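Local coordinates for short-chain dehydrogenase/reductase SDR (Burkholderia phymatum, PDB 5IG2) that binds NAD and probably acts as an oxidoreductase, oxidising a CH-OH group of its substrate or reducing the matching carbonyl, at the interface of chains A and B and the interface of chains A and C. Residues are numbered along the deposited sequence; one frame, centred on the assembly and turned at random. Chains: chain A/B/C, Short-chain dehydrogenase/reductase SDR.

Contact 1: the interface of chains A and B. Residues chain A 56-57, 59-60; chain B 24-25, 28.
The Rossmann glycine loop of chain B, at B:Ser24 and B:Gly25, and the helix that follows it meet the C-terminal end of helix 48-60 of chain A. B:Arg28, one turn into helix 25-36, carries much of the side-chain contact. Its CG stands anti to the backbone N (chi1 180°) and the chain runs extended to NE, which carries the guanidinium across the interface to A:Thr57 at about a right angle to that side chain. NH2 of B:Arg28 gives a hydrogen bond to the hydroxyl OG1 of A:Thr57 at 3.0 Å, moderately bent and with the oxygen tilted 23° from the guanidinium plane. The methylene part of the arginine lies against the methyl of A:Ala60, with CB of A:Ala60 3.5 Å from CD of B:Arg28. The carboxylate of A:Asp56 does not touch the guanidinium, but its charge may help to hold the arginine.

At the helix end the carbonyl O of A:Ala60 accepts a hydrogen bond from the backbone N of B:Gly25 at 3.1 Å. A weak bond from OG of B:Ser24 reaches the same oxygen. OG of B:Ser24 also lies 2.7 Å from a water, which in turn lies 2.8 Å from the carbonyl O of A:Arg59. B:Ser24 belongs to the NAD site, so chain A abuts the cofactor loop of its neighbour, though perhaps only in the deposited assembly. The contact joins the end of one Rossmann-fold helix to the start of another.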
loop_
_atom_site.group_PDB
_atom_site.type_symbol
_atom_site.label_atom_id
_atom_site.label_comp_id
_atom_site.label_asym_id
_atom_site.label_seq_id
_atom_site.Cartn_x
_atom_site.Cartn_y
_atom_site.Cartn_z
ATOM N N ASP A 56 -23.939 -22.168 9.710
ATOM C CA ASP A 56 -24.631 -23.444 9.915
ATOM C C ASP A 56 -23.643 -24.607 10.013
ATOM O O ASP A 56 -23.792 -25.487 10.867
ATOM C CB ASP A 56 -25.628 -23.702 8.787
ATOM C CG ASP A 56 -26.770 -22.685 8.756
ATOM O OD1 ASP A 56 -27.024 -22.026 9.795
ATOM O OD2 ASP A 56 -27.417 -22.554 7.688
ATOM N N THR A 57 -22.628 -24.630 9.148
ATOM C CA THR A 57 -21.665 -25.728 9.174
ATOM C C THR A 57 -20.909 -25.762 10.495
ATOM O O THR A 57 -20.740 -26.832 11.092
ATOM C CB THR A 57 -20.699 -25.601 7.991
ATOM O OG1 THR A 57 -21.434 -25.778 6.774
ATOM C CG2 THR A 57 -19.594 -26.659 8.064
ATOM N N ARG A 59 -21.924 -24.589 13.352
ATOM C CA ARG A 59 -22.838 -25.019 14.408
ATOM C C ARG A 59 -23.030 -26.524 14.388
ATOM O O ARG A 59 -23.140 -27.153 15.446
ATOM C CB ARG A 59 -24.188 -24.319 14.288
ATOM C CG ARG A 59 -24.200 -22.997 15.012
ATOM C CD ARG A 59 -25.511 -22.249 14.874
ATOM N NE ARG A 59 -25.288 -20.866 15.240
ATOM C CZ ARG A 59 -26.061 -19.870 14.851
ATOM N NH1 ARG A 59 -27.111 -20.130 14.086
ATOM N NH2 ARG A 59 -25.774 -18.628 15.217
ATOM N N ALA A 60 -23.069 -27.121 13.197
ATOM C CA ALA A 60 -23.233 -28.562 13.129
ATOM C C ALA A 60 -22.001 -29.286 13.637
ATOM O O ALA A 60 -22.077 -30.489 13.908
ATOM C CB ALA A 60 -23.540 -29.002 11.700
ATOM N N SER B 24 -27.783 -31.847 12.526
ATOM C CA SER B 24 -26.450 -31.544 13.027
ATOM C C SER B 24 -25.557 -32.755 12.795
ATOM O O SER B 24 -26.035 -33.839 12.457
ATOM C CB SER B 24 -26.520 -31.164 14.513
ATOM O OG SER B 24 -25.247 -30.904 15.076
ATOM N N GLY B 25 -24.249 -32.541 12.944
ATOM C CA GLY B 25 -23.288 -33.641 13.061
ATOM C C GLY B 25 -23.373 -34.702 11.976
ATOM O O GLY B 25 -23.454 -34.397 10.779
ATOM N N ARG B 28 -26.568 -34.674 9.513
ATOM C CA ARG B 28 -26.454 -33.659 8.474
ATOM C C ARG B 28 -25.468 -34.087 7.392
ATOM O O ARG B 28 -25.717 -33.878 6.199
ATOM C CB ARG B 28 -26.028 -32.346 9.113
ATOM C CG ARG B 28 -25.854 -31.190 8.167
ATOM C CD ARG B 28 -25.515 -29.947 8.988
ATOM N NE ARG B 28 -25.304 -28.751 8.179
ATOM C CZ ARG B 28 -24.130 -28.394 7.666
ATOM N NH1 ARG B 28 -23.057 -29.143 7.871
ATOM N NH2 ARG B 28 -24.030 -27.292 6.946
HETATM O O HOH W 1 -25.046 -28.727 16.721
#

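Contact 2: the interface of chains A and C. Residues chain A 270-271, 274, 277-278; chain C 270-271, 274, 277-278.
A:His274 and C:His274 stack face to face where two copies of helix 267-278 pack together about a two-fold axis. The rings are nearly parallel, 3° apart, with centroids separated by 3.6 Å, and CD2 of each lies over the centre of the other. The opposite face of A:His274 has the carbonyl O of A:Val270, offset toward the rim.

A hydrogen bond at ND1 helps to set the rotation of each ring. ND1 of A:His274 donates to the carboxylate OE1 of C:Glu278 at 2.7 Å, nearly straight (163° at H), tip to tip and in the ring plane; it uses the anti side of the oxygen. The twin contacts repeat this with the chains exchanged.

The two arginines are poorly ordered, so their bonds are read with caution. The syn side of OE1 of C:Glu278 takes NH1 of A:Arg271 at 3.1 Å, a salt bridge across the interface, as well as NH1 of C:Arg271. A:Arg271, bent at chi2 (56°), also grips A:Glu278 end-on in a salt bridge, NH2 of A:Arg271 3.0 Å from OE2 of A:Glu278, and likewise in chain C. The close approach of the two NH1 atoms is doubtful; the carboxylates may balance the charge.

Apolar packing flanks the stack: CD1 of A:Ile277 lies 4.0 Å from CE1 of C:His274. The patch lies on the C-terminal helix 267-278, which runs roughly antiparallel to the same helix of chain C.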
loop_
_atom_site.group_PDB
_atom_site.type_symbol
_atom_site.label_atom_id
_atom_site.label_comp_id
_atom_site.label_asym_id
_atom_site.label_seq_id
_atom_site.Cartn_x
_atom_site.Cartn_y
_atom_site.Cartn_z
ATOM N N VAL A 270 12.058 -13.966 -2.612
ATOM C CA VAL A 270 12.048 -12.765 -1.784
ATOM C C VAL A 270 13.459 -12.201 -1.662
ATOM O O VAL A 270 13.683 -10.996 -1.823
ATOM C CB VAL A 270 11.424 -13.071 -0.410
ATOM C CG1 VAL A 270 11.577 -11.888 0.535
ATOM C CG2 VAL A 270 9.951 -13.416 -0.579
ATOM N N ARG A 271 14.433 -13.073 -1.400
ATOM C CA ARG A 271 15.823 -12.642 -1.313
ATOM C C ARG A 271 16.266 -11.954 -2.598
ATOM O O ARG A 271 17.037 -10.986 -2.562
ATOM C CB ARG A 271 16.716 -13.849 -1.000
ATOM C CG ARG A 271 18.201 -13.535 -0.918
ATOM C CD ARG A 271 18.461 -12.439 0.104
ATOM N NE ARG A 271 19.725 -11.749 -0.133
ATOM C CZ ARG A 271 19.943 -10.477 0.183
ATOM N NH1 ARG A 271 18.969 -9.772 0.730
ATOM N NH2 ARG A 271 21.120 -9.906 -0.057
ATOM N N HIS A 274 14.964 -8.438 -2.558
ATOM C CA HIS A 274 15.712 -7.669 -1.568
ATOM C C HIS A 274 17.098 -7.332 -2.091
ATOM O O HIS A 274 17.605 -6.223 -1.878
ATOM C CB HIS A 274 15.806 -8.453 -0.256
ATOM C CG HIS A 274 14.513 -8.545 0.487
ATOM N ND1 HIS A 274 14.351 -9.339 1.603
ATOM C CD2 HIS A 274 13.320 -7.932 0.284
ATOM C CE1 HIS A 274 13.114 -9.216 2.051
ATOM N NE2 HIS A 274 12.466 -8.367 1.270
ATOM N N ILE A 277 17.026 -4.367 -4.409
ATOM C CA ILE A 277 16.929 -3.098 -3.695
ATOM C C ILE A 277 18.274 -2.723 -3.094
ATOM O O ILE A 277 18.766 -1.603 -3.281
ATOM C CB ILE A 277 15.840 -3.175 -2.612
ATOM C CG1 ILE A 277 14.462 -3.359 -3.259
ATOM C CG2 ILE A 277 15.889 -1.934 -1.715
ATOM C CD1 ILE A 277 13.393 -3.840 -2.298
ATOM N N GLU A 278 18.884 -3.653 -2.354
ATOM C CA GLU A 278 20.164 -3.372 -1.714
ATOM C C GLU A 278 21.246 -3.002 -2.731
ATOM O O GLU A 278 22.136 -2.197 -2.422
ATOM C CB GLU A 278 20.580 -4.578 -0.875
ATOM C CG GLU A 278 19.636 -4.827 0.287
ATOM C CD GLU A 278 19.655 -6.265 0.790
ATOM O OE1 GLU A 278 18.705 -6.658 1.506
ATOM O OE2 GLU A 278 20.616 -7.005 0.470
ATOM N N VAL C 270 17.692 -0.830 5.797
ATOM C CA VAL C 270 16.877 -1.621 4.881
ATOM C C VAL C 270 17.282 -3.088 4.953
ATOM O O VAL C 270 16.436 -3.983 5.047
ATOM C CB VAL C 270 16.986 -1.058 3.451
ATOM C CG1 VAL C 270 16.301 -1.978 2.450
ATOM C CG2 VAL C 270 16.362 0.329 3.396
ATOM N N ARG C 271 18.590 -3.351 4.935
ATOM C CA ARG C 271 19.082 -4.718 5.050
ATOM C C ARG C 271 18.581 -5.377 6.329
ATOM O O ARG C 271 18.277 -6.577 6.343
ATOM C CB ARG C 271 20.615 -4.718 4.997
ATOM C CG ARG C 271 21.255 -6.088 5.142
ATOM C CD ARG C 271 20.716 -7.046 4.091
ATOM N NE ARG C 271 20.876 -8.443 4.480
ATOM C CZ ARG C 271 20.052 -9.414 4.099
ATOM N NH1 ARG C 271 19.015 -9.119 3.337
ATOM N NH2 ARG C 271 20.253 -10.671 4.487
ATOM N N HIS C 274 15.043 -6.486 5.771
ATOM C CA HIS C 274 15.045 -7.628 4.861
ATOM C C HIS C 274 15.506 -8.883 5.581
ATOM O O HIS C 274 14.963 -9.975 5.365
ATOM C CB HIS C 274 15.942 -7.337 3.655
ATOM C CG HIS C 274 15.380 -6.322 2.713
ATOM N ND1 HIS C 274 16.102 -5.807 1.657
ATOM C CD2 HIS C 274 14.159 -5.735 2.658
ATOM C CE1 HIS C 274 15.353 -4.942 0.997
ATOM N NE2 HIS C 274 14.168 -4.879 1.581
ATOM N N ILE C 277 12.726 -10.430 7.594
ATOM C CA ILE C 277 11.787 -11.184 6.769
ATOM C C ILE C 277 12.385 -12.526 6.376
ATOM O O ILE C 277 11.758 -13.578 6.549
ATOM C CB ILE C 277 11.391 -10.368 5.527
ATOM C CG1 ILE C 277 10.616 -9.113 5.944
ATOM C CG2 ILE C 277 10.592 -11.236 4.550
ATOM C CD1 ILE C 277 10.529 -8.057 4.859
ATOM N N GLU C 278 13.604 -12.505 5.832
ATOM C CA GLU C 278 14.245 -13.742 5.398
ATOM C C GLU C 278 14.417 -14.735 6.549
ATOM O O GLU C 278 14.358 -15.953 6.329
ATOM C CB GLU C 278 15.586 -13.409 4.747
ATOM C CG GLU C 278 15.425 -12.610 3.467
ATOM C CD GLU C 278 16.658 -11.795 3.098
ATOM O OE1 GLU C 278 16.531 -10.866 2.267
ATOM O OE2 GLU C 278 17.753 -12.078 3.638
#

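Contact 3: the interface of chains A and C. Residues chain A 105-107, 158-161; chain C 177, 180-181, 184.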
loop_
_atom_site.group_PDB
_atom_site.type_symbol
_atom_site.label_atom_id
_atom_site.label_comp_id
_atom_site.label_asym_id
_atom_site.label_seq_id
_atom_site.Cartn_x
_atom_site.Cartn_y
_atom_site.Cartn_z
ATOM N N GLY A 105 -3.752 -7.652 -14.659
ATOM C CA GLY A 105 -3.549 -7.017 -15.950
ATOM C C GLY A 105 -2.435 -5.981 -15.913
ATOM O O GLY A 105 -2.033 -5.545 -14.827
ATOM N N PHE A 106 -1.915 -5.594 -17.083
ATOM C CA PHE A 106 -0.987 -4.466 -17.164
ATOM C C PHE A 106 -1.516 -3.300 -16.335
ATOM O O PHE A 106 -2.703 -2.963 -16.406
ATOM C CB PHE A 106 -0.799 -4.024 -18.623
ATOM C CG PHE A 106 -0.071 -5.023 -19.496
ATOM C CD1 PHE A 106 0.706 -6.033 -18.947
ATOM C CD2 PHE A 106 -0.152 -4.925 -20.878
ATOM C CE1 PHE A 106 1.373 -6.938 -19.761
ATOM C CE2 PHE A 106 0.518 -5.826 -21.702
ATOM C CZ PHE A 106 1.283 -6.831 -21.142
ATOM N N LEU A 107 -0.628 -2.681 -15.548
ATOM C CA LEU A 107 -1.086 -1.813 -14.463
ATOM C C LEU A 107 -1.960 -0.669 -14.973
ATOM O O LEU A 107 -2.994 -0.354 -14.369
ATOM C CB LEU A 107 0.109 -1.270 -13.677
ATOM C CG LEU A 107 -0.301 -0.483 -12.430
ATOM C CD1 LEU A 107 -1.071 -1.386 -11.461
ATOM C CD2 LEU A 107 0.919 0.128 -11.756
ATOM N N PRO A 158 5.117 -9.419 -8.559
ATOM C CA PRO A 158 5.036 -10.169 -9.811
ATOM C C PRO A 158 4.285 -9.381 -10.868
ATOM O O PRO A 158 3.381 -8.588 -10.554
ATOM C CB PRO A 158 4.269 -11.444 -9.415
ATOM C CG PRO A 158 4.014 -11.349 -7.971
ATOM C CD PRO A 158 4.211 -9.954 -7.536
ATOM N N PRO A 159 4.611 -9.585 -12.138
ATOM C CA PRO A 159 3.979 -8.807 -13.209
ATOM C C PRO A 159 2.471 -9.001 -13.259
ATOM O O PRO A 159 1.942 -10.053 -12.885
ATOM C CB PRO A 159 4.640 -9.359 -14.479
ATOM C CG PRO A 159 5.919 -9.980 -14.004
ATOM C CD PRO A 159 5.614 -10.531 -12.649
ATOM N N SER A 160 1.784 -7.962 -13.746
ATOM C CA SER A 160 0.355 -7.992 -14.064
ATOM C C SER A 160 -0.537 -8.172 -12.840
ATOM O O SER A 160 -1.715 -8.522 -12.983
ATOM C CB SER A 160 0.033 -9.082 -15.098
ATOM O OG SER A 160 0.451 -8.708 -16.393
ATOM N N MET A 161 -0.018 -7.958 -11.630
ATOM C CA MET A 161 -0.850 -7.996 -10.430
ATOM C C MET A 161 -0.588 -6.772 -9.555
ATOM O O MET A 161 -0.739 -6.823 -8.331
ATOM C CB MET A 161 -0.620 -9.284 -9.639
ATOM C CG MET A 161 -1.052 -10.569 -10.357
ATOM S SD MET A 161 -2.841 -10.806 -10.502
ATOM C CE MET A 161 -3.342 -10.846 -8.781
ATOM N N THR C 177 6.029 -3.340 -10.158
ATOM C CA THR C 177 5.201 -4.091 -11.096
ATOM C C THR C 177 5.103 -3.368 -12.431
ATOM O O THR C 177 5.164 -3.999 -13.496
ATOM C CB THR C 177 3.801 -4.319 -10.529
ATOM O OG1 THR C 177 3.895 -4.866 -9.201
ATOM C CG2 THR C 177 3.035 -5.298 -11.431
ATOM N N HIS C 180 7.956 -4.104 -14.740
ATOM C CA HIS C 180 7.815 -5.368 -15.458
ATOM C C HIS C 180 6.724 -5.293 -16.518
ATOM O O HIS C 180 6.897 -5.816 -17.624
ATOM C CB HIS C 180 7.515 -6.509 -14.482
ATOM C CG HIS C 180 8.615 -6.792 -13.503
ATOM N ND1 HIS C 180 9.891 -7.147 -13.891
ATOM C CD2 HIS C 180 8.619 -6.802 -12.147
ATOM C CE1 HIS C 180 10.635 -7.348 -12.818
ATOM N NE2 HIS C 180 9.887 -7.151 -11.748
ATOM N N ASP C 181 5.584 -4.669 -16.196
ATOM C CA ASP C 181 4.493 -4.573 -17.168
ATOM C C ASP C 181 4.915 -3.787 -18.406
ATOM O O ASP C 181 4.552 -4.147 -19.531
ATOM C CB ASP C 181 3.259 -3.912 -16.544
ATOM C CG ASP C 181 2.637 -4.734 -15.438
ATOM O OD1 ASP C 181 2.987 -5.913 -15.269
ATOM O OD2 ASP C 181 1.769 -4.187 -14.745
ATOM N N ASN C 184 7.058 -6.159 -20.479
ATOM C CA ASN C 184 6.239 -7.171 -21.136
ATOM C C ASN C 184 5.395 -6.562 -22.247
ATOM O O ASN C 184 5.157 -7.205 -23.272
ATOM C CB ASN C 184 5.358 -7.880 -20.106
ATOM C CG ASN C 184 6.147 -8.820 -19.225
ATOM O OD1 ASN C 184 7.227 -9.266 -19.600
ATOM N ND2 ASN C 184 5.620 -9.125 -18.050
HETATM O O HOH W 2 -0.049 -4.889 -12.850
HETATM O O HOH W 3 3.158 -7.901 -17.058
#
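C:Asp181, on helix 162-185, reaches the loop 158-161 of chain A and the segment leading into 3-10 helix 107-109; in the short-chain dehydrogenase/reductase family this long helix carries the YXXXK catalytic motif near its start, and C:Asp181 lies toward its far end. The carboxylate is shared between two backbone N-H groups. OD1 of C:Asp181 accepts from N of A:Ser160 at 2.8 Å through its syn lone pair. OD2 of C:Asp181 accepts from N of A:Leu107 at 2.9 Å, the donor standing above the carboxylate plane, 36° out of it. CG anti to the carbonyl carbon (chi1 -66°) directs the carboxylate toward chain A, and chi2 sets its turn.

Waters extend this grip. One lies 2.7 Å from OD2 of C:Asp181 and also binds the carbonyl O of A:Gly105. Another joins OD1 of C:Asp181 to the hydroxyl OG of A:Ser160 and takes an almost straight N-H (172° at H) from the amide ND2 of C:Asn184 at 2.9 Å.

In van der Waals contact, A:Pro159 is set over the helix surface, its CG 3.8 Å from CB of C:His180 and its CB against the amide ND2 of C:Asn184. The methyl CG2 of C:Thr177 lies 4.0 Å from CA of A:Pro159. The ring of A:Phe106 runs alongside C:Asp181, pointing the other way, with CE1 of A:Phe106 4.1 Å from CB of C:Asn184.

Contacts 2 and 3 belong to the same two-fold interface of chains A and C, the centres of their C-alpha atoms about 21 Å apart, and use different elements: paired helices 267-278 in contact 2, helix 162-185 against a loop and the start of a 3-10 helix in contact 3, which recurs with the chains exchanged. Between the same centres, contact 1 lies about 46 Å from contact 2 and 43 Å from contact 3, in an interface that is not an exact two-fold. Chain A thus touches B and C through separate surfaces, which would allow the deposited six-copy assembly to extend beyond a dimer.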